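Local coordinates for protein guanosine-3',5'-bis(diphosphate) 3'-pyrophosphohydrolase MESH1 (Drosophila melanogaster, PDB 3NQW) that hydrolyses the alarmone ppGpp to GDP and diphosphate with the help of manganese and takes part in the starvation response, at residues L13-F18 / A59-V64. Numbering follows the deposited sequence.
Sequences LQYAAF and ALLHDV. With MN (manganese (II) ion), chain C.
Ala16 points its methyl at the turn where helix 53-60 ends: CB lies 4.3 Å from Leu60 CB and 3.8 Å from Leu61 CD2. A side chain this small lets helix 7-19 come near the turn, with the CA atoms of Ala16 and Leu61 5.8 Å apart. Two longer, branched leucines carry much of the remaining contact. In Leu60, CD1 lies anti to CA (chi2 177°) and reaches 3.8 Å from Leu13 CA and 3.9 Å from Leu13 CG, the two side chains meeting obliquely. Leu61 sends CD2 to the edge of the Tyr15 ring, an apolar rim, near its plane and 3.9 Å from Tyr15 CD1, the two side chains crossing at about a right angle. Val64, short and branched, adds CG1 beside Ala16 CA. Helix 72-79 also packs on Tyr15 and Leu61, and Leu13 touches Ile38 of the second subunit. Beyond the turn lie His62 and Asp63 of the HD signature; Asp63 OD2 binds manganese at 2.2 Å and is hydrogen-bonded to Tyr33. Contact between the segments is thus wholly van der Waals: Leu60, Leu61 and Val64 pack on helix 7-19, while His62 and Asp63 between them turn to the metal site.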
ATOM      1  N   LEU A  13      -0.958   6.053   4.137  1.00 51.34           N
ATOM      2  CA  LEU A  13      -0.836   4.818   3.359  1.00 50.90           C
ATOM      3  C   LEU A  13      -0.849   3.665   4.347  1.00 51.32           C
ATOM      4  O   LEU A  13      -1.514   2.650   4.147  1.00 49.36           O
ATOM      5  CB  LEU A  13       0.497   4.789   2.610  1.00 51.39           C
ATOM      6  CG  LEU A  13       0.643   3.950   1.337  1.00 50.35           C
ATOM      7  CD1 LEU A  13       2.037   3.353   1.313  1.00 48.55           C
ATOM      8  CD2 LEU A  13      -0.409   2.870   1.284  1.00 50.70           C
ATOM      9  N   GLN A  14      -0.082   3.852   5.416  1.00 51.30           N
ATOM     10  CA  GLN A  14       0.049   2.876   6.485  1.00 51.41           C
ATOM     11  C   GLN A  14      -1.292   2.669   7.166  1.00 51.67           C
ATOM     12  O   GLN A  14      -1.707   1.543   7.433  1.00 51.37           O
ATOM     13  CB  GLN A  14       1.068   3.382   7.504  1.00 51.01           C
ATOM     14  CG  GLN A  14       1.444   2.373   8.579  1.00 54.44           C
ATOM     15  CD  GLN A  14       2.609   2.855   9.450  1.00 56.44           C
ATOM     16  OE1 GLN A  14       2.426   3.607  10.421  1.00 55.40           O
ATOM     17  NE2 GLN A  14       3.820   2.442   9.084  1.00 57.00           N
ATOM     18  N   TYR A  15      -1.976   3.772   7.433  1.00 52.28           N
ATOM     19  CA  TYR A  15      -3.263   3.706   8.095  1.00 52.04           C
ATOM     20  C   TYR A  15      -4.302   2.982   7.231  1.00 49.05           C
ATOM     21  O   TYR A  15      -5.017   2.104   7.709  1.00 46.02           O
ATOM     22  CB  TYR A  15      -3.717   5.117   8.440  1.00 55.03           C
ATOM     23  CG  TYR A  15      -5.012   5.155   9.189  1.00 59.55           C
ATOM     24  CD1 TYR A  15      -6.127   5.786   8.647  1.00 60.52           C
ATOM     25  CD2 TYR A  15      -5.126   4.573  10.449  1.00 60.97           C
ATOM     26  CE1 TYR A  15      -7.321   5.844   9.338  1.00 62.56           C
ATOM     27  CE2 TYR A  15      -6.319   4.627  11.147  1.00 63.29           C
ATOM     28  CZ  TYR A  15      -7.412   5.264  10.585  1.00 63.58           C
ATOM     29  OH  TYR A  15      -8.603   5.321  11.269  1.00 66.65           O
ATOM     30  N   ALA A  16      -4.377   3.347   5.957  1.00 47.58           N
ATOM     31  CA  ALA A  16      -5.304   2.683   5.062  1.00 48.37           C
ATOM     32  C   ALA A  16      -5.021   1.170   5.127  1.00 49.33           C
ATOM     33  O   ALA A  16      -5.920   0.368   5.370  1.00 48.98           O
ATOM     34  CB  ALA A  16      -5.120   3.202   3.637  1.00 48.72           C
ATOM     35  N   ALA A  17      -3.755   0.802   4.933  1.00 50.57           N
ATOM     36  CA  ALA A  17      -3.282  -0.585   4.956  1.00 51.27           C
ATOM     37  C   ALA A  17      -3.589  -1.364   6.239  1.00 52.78           C
ATOM     38  O   ALA A  17      -3.743  -2.590   6.217  1.00 52.44           O
ATOM     39  CB  ALA A  17      -1.775  -0.599   4.714  1.00 52.00           C
ATOM     40  N   PHE A  18      -3.652  -0.642   7.353  1.00 54.47           N
ATOM     41  CA  PHE A  18      -3.914  -1.233   8.655  1.00 55.04           C
ATOM     42  C   PHE A  18      -5.389  -1.513   8.905  1.00 54.81           C
ATOM     43  O   PHE A  18      -5.771  -2.627   9.257  1.00 55.35           O
ATOM     44  CB  PHE A  18      -3.408  -0.307   9.753  1.00 56.91           C
ATOM     45  CG  PHE A  18      -3.648  -0.837  11.116  1.00 59.13           C
ATOM     46  CD1 PHE A  18      -3.064  -2.033  11.505  1.00 59.84           C
ATOM     47  CD2 PHE A  18      -4.500  -0.181  11.998  1.00 60.18           C
ATOM     48  CE1 PHE A  18      -3.323  -2.581  12.756  1.00 60.64           C
ATOM     49  CE2 PHE A  18      -4.771  -0.719  13.264  1.00 60.99           C
ATOM     50  CZ  PHE A  18      -4.180  -1.921  13.640  1.00 61.51           C
ATOM     51  N   ALA A  59      -7.897   9.445  -1.423  1.00 49.58           N
ATOM     52  CA  ALA A  59      -8.178   8.243  -2.223  1.00 49.20           C
ATOM     53  C   ALA A  59      -7.735   6.979  -1.488  1.00 48.44           C
ATOM     54  O   ALA A  59      -8.425   5.964  -1.518  1.00 49.79           O
ATOM     55  CB  ALA A  59      -7.472   8.328  -3.571  1.00 48.10           C
ATOM     56  N   LEU A  60      -6.582   7.036  -0.835  1.00 46.80           N
ATOM     57  CA  LEU A  60      -6.107   5.883  -0.084  1.00 48.16           C
ATOM     58  C   LEU A  60      -7.113   5.545   1.032  1.00 49.13           C
ATOM     59  O   LEU A  60      -7.258   4.385   1.441  1.00 48.47           O
ATOM     60  CB  LEU A  60      -4.723   6.168   0.520  1.00 45.38           C
ATOM     61  CG  LEU A  60      -3.528   6.033  -0.437  1.00 43.79           C
ATOM     62  CD1 LEU A  60      -2.235   6.416   0.246  1.00 44.45           C
ATOM     63  CD2 LEU A  60      -3.452   4.607  -0.937  1.00 43.24           C
ATOM     64  N   LEU A  61      -7.833   6.578   1.472  1.00 50.91           N
ATOM     65  CA  LEU A  61      -8.811   6.497   2.556  1.00 51.26           C
ATOM     66  C   LEU A  61     -10.276   6.593   2.137  1.00 53.51           C
ATOM     67  O   LEU A  61     -11.159   6.737   2.985  1.00 53.98           O
ATOM     68  CB  LEU A  61      -8.532   7.611   3.557  1.00 50.44           C
ATOM     69  CG  LEU A  61      -7.142   7.682   4.185  1.00 49.92           C
ATOM     70  CD1 LEU A  61      -7.130   8.813   5.172  1.00 48.05           C
ATOM     71  CD2 LEU A  61      -6.785   6.367   4.875  1.00 51.57           C
ATOM     72  N   HIS A  62     -10.531   6.516   0.838  1.00 55.51           N
ATOM     73  CA  HIS A  62     -11.880   6.604   0.310  1.00 56.72           C
ATOM     74  C   HIS A  62     -12.814   5.457   0.711  1.00 58.57           C
ATOM     75  O   HIS A  62     -14.001   5.514   0.415  1.00 61.36           O
ATOM     76  CB  HIS A  62     -11.827   6.691  -1.208  1.00 55.85           C
ATOM     77  CG  HIS A  62     -11.667   5.370  -1.881  1.00 55.27           C
ATOM     78  ND1 HIS A  62     -12.598   4.877  -2.774  1.00 54.98           N
ATOM     79  CD2 HIS A  62     -10.680   4.451  -1.826  1.00 56.82           C
ATOM     80  CE1 HIS A  62     -12.186   3.717  -3.239  1.00 55.59           C
ATOM     81  NE2 HIS A  62     -11.019   3.433  -2.679  1.00 58.41           N
ATOM     82  N   ASP A  63     -12.303   4.411   1.356  1.00 59.56           N
ATOM     83  CA  ASP A  63     -13.173   3.307   1.771  1.00 58.63           C
ATOM     84  C   ASP A  63     -13.068   2.990   3.266  1.00 57.74           C
ATOM     85  O   ASP A  63     -13.895   2.256   3.783  1.00 56.07           O
ATOM     86  CB  ASP A  63     -12.912   2.034   0.931  1.00 59.71           C
ATOM     87  CG  ASP A  63     -13.688   2.022  -0.412  1.00 62.42           C
ATOM     88  OD1 ASP A  63     -14.788   2.616  -0.508  1.00 64.24           O
ATOM     89  OD2 ASP A  63     -13.208   1.391  -1.380  1.00 62.83           O
ATOM     90  N   VAL A  64     -12.074   3.547   3.964  1.00 57.79           N
ATOM     91  CA  VAL A  64     -11.932   3.272   5.398  1.00 57.99           C
ATOM     92  C   VAL A  64     -13.123   3.717   6.222  1.00 58.65           C
ATOM     93  O   VAL A  64     -13.748   2.912   6.910  1.00 58.91           O
ATOM     94  CB  VAL A  64     -10.699   3.944   6.040  1.00 55.94           C
ATOM     95  CG1 VAL A  64      -9.438   3.264   5.575  1.00 56.80           C
ATOM     96  CG2 VAL A  64     -10.678   5.423   5.721  1.00 56.01           C
TER
HETATM   97 MN    MN C 300     -13.663   1.775  -3.535  1.00 51.61          MN